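Local coordinates for hypothetical protein (Pseudomonas syringae pv. tomato, PDB 2PAG), which is of unknown function but binds calcium ions and belongs to the SMI1/KNR4 family of the SUKH clan, at residues Q26-E29 with I30-Q33; F40-K43 with E44-T48; T69-P72 with E73-T77; V124-W127 with A128-V131. All coordinates share one frame; numbering follows the deposited sequence.

Overall arrangement
After helix 2-11 the chain enters helix 24-34 (contact 1), then helix 40-49 (contact 2), helix 71-81 (contact 3) and, after the antiparallel sheet, helix 124-132 (contact 4). Each contact lies within a single helix and joins neighbouring turns; none closes a long loop, and the four follow in series without nesting or crossing. The helices themselves meet. Helix 24-34 packs on helix 40-49 and also on the start of helix 71-81, while the other flank of contact 2 touches contact 4. Contacts 1 and 4, with centres about 24 Å apart, sit on opposite sides of the chain's centre. Contacts 2, 3 and 4 all send side chains onto strand 88-93.

Contact 1: Q26-E29 with I30-Q33; sequences QLVE and IEEQ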
# COMPACT_ATOMS: atom_id res chain seq x y z
N GLN A 26 -11.13 7.87 8.15
CA GLN A 26 -11.20 7.37 6.78
C GLN A 26 -10.66 5.94 6.72
O GLN A 26 -11.20 5.10 6.01
CB GLN A 26 -10.44 8.29 5.82
CG GLN A 26 -11.21 9.56 5.47
CD GLN A 26 -10.40 10.55 4.65
OE1 GLN A 26 -9.39 11.08 5.11
NE2 GLN A 26 -10.86 10.82 3.42
N LEU A 27 -9.59 5.66 7.47
CA LEU A 27 -9.04 4.32 7.47
C LEU A 27 -10.02 3.34 8.11
O LEU A 27 -10.16 2.20 7.65
CB LEU A 27 -7.70 4.27 8.19
CG LEU A 27 -6.51 4.69 7.31
CD1 LEU A 27 -6.63 6.15 6.93
CD2 LEU A 27 -5.22 4.45 8.05
N VAL A 28 -10.69 3.76 9.17
CA VAL A 28 -11.66 2.89 9.81
C VAL A 28 -12.75 2.53 8.80
O VAL A 28 -13.18 1.38 8.72
CB VAL A 28 -12.30 3.54 11.06
CG1 VAL A 28 -13.49 2.71 11.54
CG2 VAL A 28 -11.27 3.64 12.17
N GLU A 29 -13.19 3.52 8.01
CA GLU A 29 -14.23 3.27 7.00
C GLU A 29 -13.79 2.19 6.01
O GLU A 29 -14.57 1.30 5.67
CB GLU A 29 -14.55 4.54 6.21
CG GLU A 29 -15.27 5.63 6.99
CD GLU A 29 -15.79 6.73 6.09
OE1 GLU A 29 -14.99 7.31 5.32
OE2 GLU A 29 -17.01 7.03 6.14
N ILE A 30 -12.55 2.28 5.55
CA ILE A 30 -12.02 1.30 4.61
C ILE A 30 -11.97 -0.09 5.24
O ILE A 30 -12.36 -1.08 4.62
CB ILE A 30 -10.60 1.67 4.15
CG1 ILE A 30 -10.63 3.01 3.39
CG2 ILE A 30 -10.01 0.56 3.28
CD1 ILE A 30 -11.41 2.97 2.09
N GLU A 31 -11.50 -0.17 6.48
CA GLU A 31 -11.43 -1.45 7.17
C GLU A 31 -12.81 -2.09 7.24
O GLU A 31 -12.97 -3.27 6.93
CB GLU A 31 -10.91 -1.27 8.60
CG GLU A 31 -9.46 -0.84 8.68
CD GLU A 31 -8.96 -0.80 10.11
OE1 GLU A 31 -9.49 0.00 10.91
OE2 GLU A 31 -8.02 -1.57 10.43
N GLU A 32 -13.79 -1.31 7.64
CA GLU A 32 -15.15 -1.82 7.75
C GLU A 32 -15.71 -2.27 6.41
O GLU A 32 -16.39 -3.29 6.33
CB GLU A 32 -16.05 -0.76 8.39
CG GLU A 32 -15.54 -0.30 9.74
CD GLU A 32 -16.44 0.74 10.38
OE1 GLU A 32 -16.85 1.69 9.68
OE2 GLU A 32 -16.74 0.60 11.59
N GLN A 33 -15.42 -1.52 5.36
CA GLN A 33 -15.89 -1.86 4.02
C GLN A 33 -15.36 -3.20 3.55
O GLN A 33 -16.05 -3.94 2.84
CB GLN A 33 -15.43 -0.82 3.00
CG GLN A 33 -16.16 0.47 3.02
CD GLN A 33 -15.56 1.43 2.02
OE1 GLN A 33 -15.38 1.11 0.84
NE2 GLN A 33 -15.22 2.63 2.49
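V28 and E32, one turn apart on helix 24-34, touch on its outer side: methyl CG1 of V28 lies 3.7 Å from the carboxylate carbon CD of E32, and the two side chains pass at a slant. V28 directs that methyl here with chi1 at 169°, which points it opposite its own nitrogen. E32 does the reverse, placing CG beside its backbone N (chi1 -57°), which folds the chain back until CG is 3.1 Å from V28 O. E31 and Q33 repeat the habit, with E31 CG 3.3 Å from L27 O and Q33 CG 3.2 Å from E29 O. On the inner side I30 lays CG1 3.4 Å from Q26 O and continues toward V62 and L71. Backbone bonds from residues 30-33 back to 26-29 run throughout, as in E32 N to V28 O at 3.0 Å. The carboxylate of E31 is held at OE2 by the backbone nitrogen of I38, which ties the helix to the chain beyond its end. E29 OE2 and E32 OE1 stand 6.4 Å apart, so their repulsion is probably mild. The chemistry is that of an amphipathic helix: L27 and I30 turn to the core, and acidic groups line the outer side.

Contact 2: F40-K43 with E44-T48; sequences FVFK and EFLLT
The rings of F42 and F45 meet at the edge of the former: F45 CD2 lies near the F42 plane, 4.3 Å from CE1. The same F42 CE1 is approached obliquely by L46 CG at 3.9 Å, and the F45 ring has F42 O at its own edge. F40 meets a carboxylate instead, with its CE2 4.1 Å from E44 OE2 and the two planes turned 69° apart. All this belongs to an amphipathic alpha-helix, 40-49, whose ridge of F42, F45 and L46 is buried; F42 and F45 reach I90 of the antiparallel sheet, and L46 packs on L27 of helix 24-34. F42 sets CG anti to the backbone nitrogen (chi1 -171°), and the ring stands out from the helix with its CD1-CE1 side turned to L46. On another side K43 and L47 run alongside each other, pointing the same way, with K43 CG 3.9 Å from L47 CD1. V41 brings CG1 to 4.1 Å from E44 OE1, an oxygen hydrogen-bonded by W125 NE1 of helix 124-132. The V41 side chain stays about 12 Å from a bound calcium ion. One turn on, T48 OG1 donates to E44 O at 2.8 Å, tilted 33° from the carbonyl plane.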
# COMPACT_ATOMS: atom_id res chain seq x y z
N PHE A 40 -1.20 -2.51 11.96
CA PHE A 40 -0.77 -1.21 12.48
C PHE A 40 0.25 -0.45 11.65
O PHE A 40 0.02 0.70 11.30
CB PHE A 40 -0.20 -1.32 13.91
CG PHE A 40 0.21 0.01 14.50
CD1 PHE A 40 -0.71 0.80 15.18
CD2 PHE A 40 1.49 0.52 14.28
CE1 PHE A 40 -0.37 2.08 15.62
CE2 PHE A 40 1.84 1.80 14.71
CZ PHE A 40 0.90 2.58 15.38
N VAL A 41 1.39 -1.08 11.34
CA VAL A 41 2.41 -0.37 10.56
C VAL A 41 1.91 0.01 9.17
O VAL A 41 2.23 1.08 8.68
CB VAL A 41 3.72 -1.18 10.48
CG1 VAL A 41 4.76 -0.42 9.67
CG2 VAL A 41 4.27 -1.41 11.88
N PHE A 42 1.11 -0.86 8.56
CA PHE A 42 0.53 -0.56 7.25
C PHE A 42 -0.39 0.67 7.41
O PHE A 42 -0.38 1.57 6.57
CB PHE A 42 -0.27 -1.79 6.78
CG PHE A 42 -0.76 -1.72 5.35
CD1 PHE A 42 -0.54 -0.60 4.55
CD2 PHE A 42 -1.45 -2.80 4.81
CE1 PHE A 42 -1.01 -0.56 3.23
CE2 PHE A 42 -1.92 -2.77 3.51
CZ PHE A 42 -1.70 -1.65 2.71
N LYS A 43 -1.16 0.71 8.49
CA LYS A 43 -2.05 1.84 8.75
C LYS A 43 -1.22 3.11 8.91
O LYS A 43 -1.60 4.18 8.46
CB LYS A 43 -2.87 1.57 10.01
CG LYS A 43 -3.96 2.57 10.27
CD LYS A 43 -5.03 1.96 11.18
CE LYS A 43 -4.44 1.47 12.50
NZ LYS A 43 -5.48 0.86 13.38
N GLU A 44 -0.07 2.98 9.58
CA GLU A 44 0.83 4.10 9.80
C GLU A 44 1.33 4.62 8.45
O GLU A 44 1.40 5.83 8.23
CB GLU A 44 2.00 3.65 10.67
CG GLU A 44 2.99 4.72 11.02
CD GLU A 44 4.03 4.21 11.99
OE1 GLU A 44 4.73 3.24 11.62
OE2 GLU A 44 4.12 4.75 13.11
N PHE A 45 1.66 3.70 7.56
CA PHE A 45 2.12 4.05 6.22
C PHE A 45 1.01 4.85 5.51
O PHE A 45 1.25 5.93 4.97
CB PHE A 45 2.42 2.75 5.46
CG PHE A 45 2.66 2.94 3.99
CD1 PHE A 45 3.96 3.12 3.50
CD2 PHE A 45 1.61 2.87 3.09
CE1 PHE A 45 4.19 3.23 2.13
CE2 PHE A 45 1.83 2.98 1.71
CZ PHE A 45 3.13 3.16 1.24
N LEU A 46 -0.20 4.33 5.53
CA LEU A 46 -1.31 5.03 4.89
C LEU A 46 -1.56 6.42 5.47
O LEU A 46 -1.87 7.37 4.74
CB LEU A 46 -2.58 4.19 4.98
CG LEU A 46 -2.55 2.87 4.21
CD1 LEU A 46 -3.81 2.07 4.51
CD2 LEU A 46 -2.42 3.14 2.71
N LEU A 47 -1.40 6.55 6.78
CA LEU A 47 -1.65 7.83 7.44
C LEU A 47 -0.52 8.85 7.32
O LEU A 47 -0.71 10.03 7.62
CB LEU A 47 -1.94 7.60 8.93
CG LEU A 47 -3.24 6.86 9.26
CD1 LEU A 47 -3.20 6.34 10.69
CD2 LEU A 47 -4.43 7.80 9.05
N THR A 48 0.65 8.40 6.87
CA THR A 48 1.80 9.29 6.77
C THR A 48 2.40 9.55 5.39
O THR A 48 2.98 10.61 5.16
CB THR A 48 2.94 8.79 7.67
OG1 THR A 48 3.39 7.51 7.22
CG2 THR A 48 2.45 8.66 9.08

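Contact 3: T69-P72 with E73-T77; sequences TYLP and EVCAT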
# COMPACT_ATOMS: atom_id res chain seq x y z
N THR A 69 -5.74 3.08 -7.68
CA THR A 69 -5.01 2.56 -6.54
C THR A 69 -5.91 2.48 -5.30
O THR A 69 -5.45 2.12 -4.22
CB THR A 69 -3.77 3.40 -6.19
OG1 THR A 69 -4.16 4.76 -5.91
CG2 THR A 69 -2.77 3.38 -7.34
N TYR A 70 -7.18 2.83 -5.46
CA TYR A 70 -8.14 2.80 -4.36
C TYR A 70 -8.15 1.41 -3.73
O TYR A 70 -8.55 0.43 -4.37
CB TYR A 70 -9.53 3.17 -4.89
CG TYR A 70 -10.58 3.36 -3.82
CD1 TYR A 70 -10.35 4.20 -2.73
CD2 TYR A 70 -11.79 2.69 -3.89
CE1 TYR A 70 -11.33 4.38 -1.74
CE2 TYR A 70 -12.77 2.86 -2.91
CZ TYR A 70 -12.53 3.70 -1.84
OH TYR A 70 -13.51 3.87 -0.89
N LEU A 71 -7.74 1.32 -2.46
CA LEU A 71 -7.63 0.03 -1.79
C LEU A 71 -8.77 -0.98 -1.94
O LEU A 71 -8.52 -2.15 -2.25
CB LEU A 71 -7.31 0.23 -0.30
CG LEU A 71 -6.90 -1.01 0.51
CD1 LEU A 71 -5.77 -1.76 -0.21
CD2 LEU A 71 -6.44 -0.58 1.89
N PRO A 72 -10.03 -0.56 -1.73
CA PRO A 72 -11.11 -1.54 -1.88
C PRO A 72 -11.17 -2.15 -3.28
O PRO A 72 -11.44 -3.35 -3.42
CB PRO A 72 -12.36 -0.74 -1.54
CG PRO A 72 -11.84 0.25 -0.53
CD PRO A 72 -10.54 0.70 -1.19
N GLU A 73 -10.93 -1.34 -4.31
CA GLU A 73 -10.95 -1.84 -5.68
C GLU A 73 -9.72 -2.71 -5.97
O GLU A 73 -9.83 -3.72 -6.66
CB GLU A 73 -11.01 -0.69 -6.69
CG GLU A 73 -12.30 0.14 -6.65
CD GLU A 73 -13.50 -0.56 -7.28
OE1 GLU A 73 -14.59 0.06 -7.30
OE2 GLU A 73 -13.36 -1.70 -7.77
N VAL A 74 -8.56 -2.32 -5.45
CA VAL A 74 -7.35 -3.10 -5.65
C VAL A 74 -7.50 -4.48 -4.97
O VAL A 74 -7.07 -5.50 -5.51
CB VAL A 74 -6.10 -2.37 -5.08
CG1 VAL A 74 -4.88 -3.26 -5.17
CG2 VAL A 74 -5.84 -1.09 -5.87
N CYS A 75 -8.12 -4.50 -3.79
CA CYS A 75 -8.33 -5.75 -3.07
C CYS A 75 -9.24 -6.68 -3.86
O CYS A 75 -8.94 -7.86 -4.05
CB CYS A 75 -8.96 -5.49 -1.70
SG CYS A 75 -7.81 -4.88 -0.46
N ALA A 76 -10.36 -6.14 -4.33
CA ALA A 76 -11.31 -6.92 -5.11
C ALA A 76 -10.63 -7.55 -6.32
O ALA A 76 -10.81 -8.74 -6.59
CB ALA A 76 -12.45 -6.05 -5.56
N THR A 77 -9.85 -6.76 -7.03
CA THR A 77 -9.14 -7.24 -8.22
C THR A 77 -8.11 -8.30 -7.86
O THR A 77 -8.04 -9.35 -8.51
CB THR A 77 -8.43 -6.08 -8.95
OG1 THR A 77 -9.40 -5.13 -9.41
CG2 THR A 77 -7.63 -6.62 -10.13
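E73 reaches back to Y70 across the first turn of its helix. Its CB sits 3.6 Å from Y70 O, and CG comes next, at the edge of the tyrosine ring and in its plane, 3.8 Å from CD2. Beyond CG the chain bends (chi2 -76°), carrying the carboxylate away from the ring to the exposed side, its plane 48° from that of the ring. P72 lies over one face of the Y70 ring, its CD 3.4 Å above the plane and over the centre; the ring also packs on I30 and Q33 of helix 24-34. Y70 takes the N-cap position of helix 71-81, and P72 follows in the first turn, where a helix can do without a backbone N-H. The first bond of the helix ladder goes from V74 N to Y70 O at 3.0 Å. V74 adds CG2, pressed 3.6 Å from the carbonyl carbon of T69, and continues onto Y97 and P89 of the sheet. T69 itself is tied to the preceding loop, its OG1 hydrogen-bonded to the hydroxyls of S67 and T61. On the buried side L71 swings its branch away from its own N-H (chi1 -169°), placing CD1 3.7 Å from C75 SG, with I88 and V62 close by.

Contact 4: V124-W127 with A128-V131; sequences VWHW and ARDV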
# COMPACT_ATOMS: atom_id res chain seq x y z
N VAL A 124 6.27 -2.87 6.21
CA VAL A 124 5.90 -2.00 5.11
C VAL A 124 6.96 -0.91 4.94
O VAL A 124 7.18 -0.41 3.84
CB VAL A 124 4.53 -1.35 5.37
CG1 VAL A 124 4.31 -0.18 4.45
CG2 VAL A 124 3.43 -2.39 5.20
N TRP A 125 7.62 -0.54 6.04
CA TRP A 125 8.65 0.48 5.94
C TRP A 125 9.92 -0.07 5.27
O TRP A 125 10.62 0.66 4.58
CB TRP A 125 8.95 1.05 7.33
CG TRP A 125 7.81 1.91 7.83
CD1 TRP A 125 7.08 1.73 8.97
CD2 TRP A 125 7.25 3.06 7.18
NE1 TRP A 125 6.10 2.70 9.07
CE2 TRP A 125 6.18 3.52 7.98
CE3 TRP A 125 7.55 3.74 5.99
CZ2 TRP A 125 5.42 4.64 7.63
CZ3 TRP A 125 6.78 4.86 5.64
CH2 TRP A 125 5.73 5.29 6.47
N HIS A 126 10.20 -1.36 5.45
CA HIS A 126 11.35 -1.97 4.78
C HIS A 126 11.05 -1.97 3.29
O HIS A 126 11.91 -1.70 2.46
CB HIS A 126 11.56 -3.42 5.23
CG HIS A 126 12.19 -3.56 6.57
ND1 HIS A 126 11.49 -3.38 7.74
CD2 HIS A 126 13.47 -3.85 6.93
CE1 HIS A 126 12.31 -3.56 8.77
NE2 HIS A 126 13.51 -3.85 8.30
N TRP A 127 9.80 -2.28 2.97
CA TRP A 127 9.36 -2.30 1.58
C TRP A 127 9.44 -0.89 0.97
O TRP A 127 9.89 -0.72 -0.16
CB TRP A 127 7.93 -2.82 1.48
CG TRP A 127 7.41 -2.82 0.08
CD1 TRP A 127 7.63 -3.76 -0.88
CD2 TRP A 127 6.67 -1.77 -0.55
NE1 TRP A 127 7.08 -3.36 -2.08
CE2 TRP A 127 6.49 -2.14 -1.90
CE3 TRP A 127 6.15 -0.54 -0.11
CZ2 TRP A 127 5.80 -1.33 -2.81
CZ3 TRP A 127 5.48 0.26 -1.02
CH2 TRP A 127 5.31 -0.14 -2.36
N ALA A 128 9.00 0.11 1.73
CA ALA A 128 9.03 1.48 1.24
C ALA A 128 10.45 1.95 0.98
O ALA A 128 10.73 2.61 -0.03
CB ALA A 128 8.35 2.40 2.25
N ARG A 129 11.36 1.59 1.88
CA ARG A 129 12.75 1.98 1.78
C ARG A 129 13.54 1.20 0.75
O ARG A 129 14.28 1.77 -0.05
CB ARG A 129 13.44 1.82 3.14
CG ARG A 129 14.89 2.26 3.16
CD ARG A 129 15.57 1.83 4.44
NE ARG A 129 15.73 0.39 4.50
CZ ARG A 129 15.95 -0.29 5.62
NH1 ARG A 129 16.03 0.35 6.78
NH2 ARG A 129 16.09 -1.61 5.58
N ASP A 130 13.36 -0.12 0.75
CA ASP A 130 14.11 -0.98 -0.14
C ASP A 130 13.50 -1.29 -1.51
O ASP A 130 14.19 -1.78 -2.40
CB ASP A 130 14.46 -2.28 0.59
CG ASP A 130 15.18 -2.01 1.92
OD1 ASP A 130 15.90 -0.99 2.01
OD2 ASP A 130 15.03 -2.82 2.86
N VAL A 131 12.21 -0.99 -1.68
CA VAL A 131 11.57 -1.24 -2.96
C VAL A 131 11.02 0.03 -3.60
O VAL A 131 11.41 0.40 -4.71
CB VAL A 131 10.42 -2.27 -2.83
CG1 VAL A 131 9.73 -2.46 -4.18
CG2 VAL A 131 10.97 -3.60 -2.32
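W127 and V131 make the chief apolar contact, a CH-pi interaction across one turn of helix 124-132. V131 CB lies over one face of the indole, 3.8 Å from the centroid of its five-membered ring and 22° off the normal, with its two methyls divided between NE1 and CD1: CG1 is 3.5 Å from NE1 and CG2 3.6 Å from CD1. With chi1 at 178° the indole trails beside the W127 carbonyl carbon, beneath them. W125, by contrast, leaves the other flank of the helix, where its CE3 rests obliquely 4.1 Å from A128 CB.

Among charged groups, R129 grips its neighbour D130 side-on with two nitrogens. NE reaches OD1 at 2.9 Å from above the carboxylate plane, while NH2 uses the syn lone pair of OD2. That grip would partly balance the charge of both. H126 stands alongside R129, CD2 3.7 Å from NH2, the ring and guanidinium planes steeply turned; H126 ND1 is bonded to S123 OG.

Backbone hydrogen bonds join the turns, the shortest here from D130 N to H126 O at 2.7 Å. Further out, the W127 ring meets W121 edge-to-face and also Y98, two aromatics of the sheet. The arrangement is that of a C-terminal amphipathic alpha-helix laid on an antiparallel sheet, V124 and W127 turned to the sheet and W125 to helix 40-49, in this SMI1/KNR4-family alpha-beta fold.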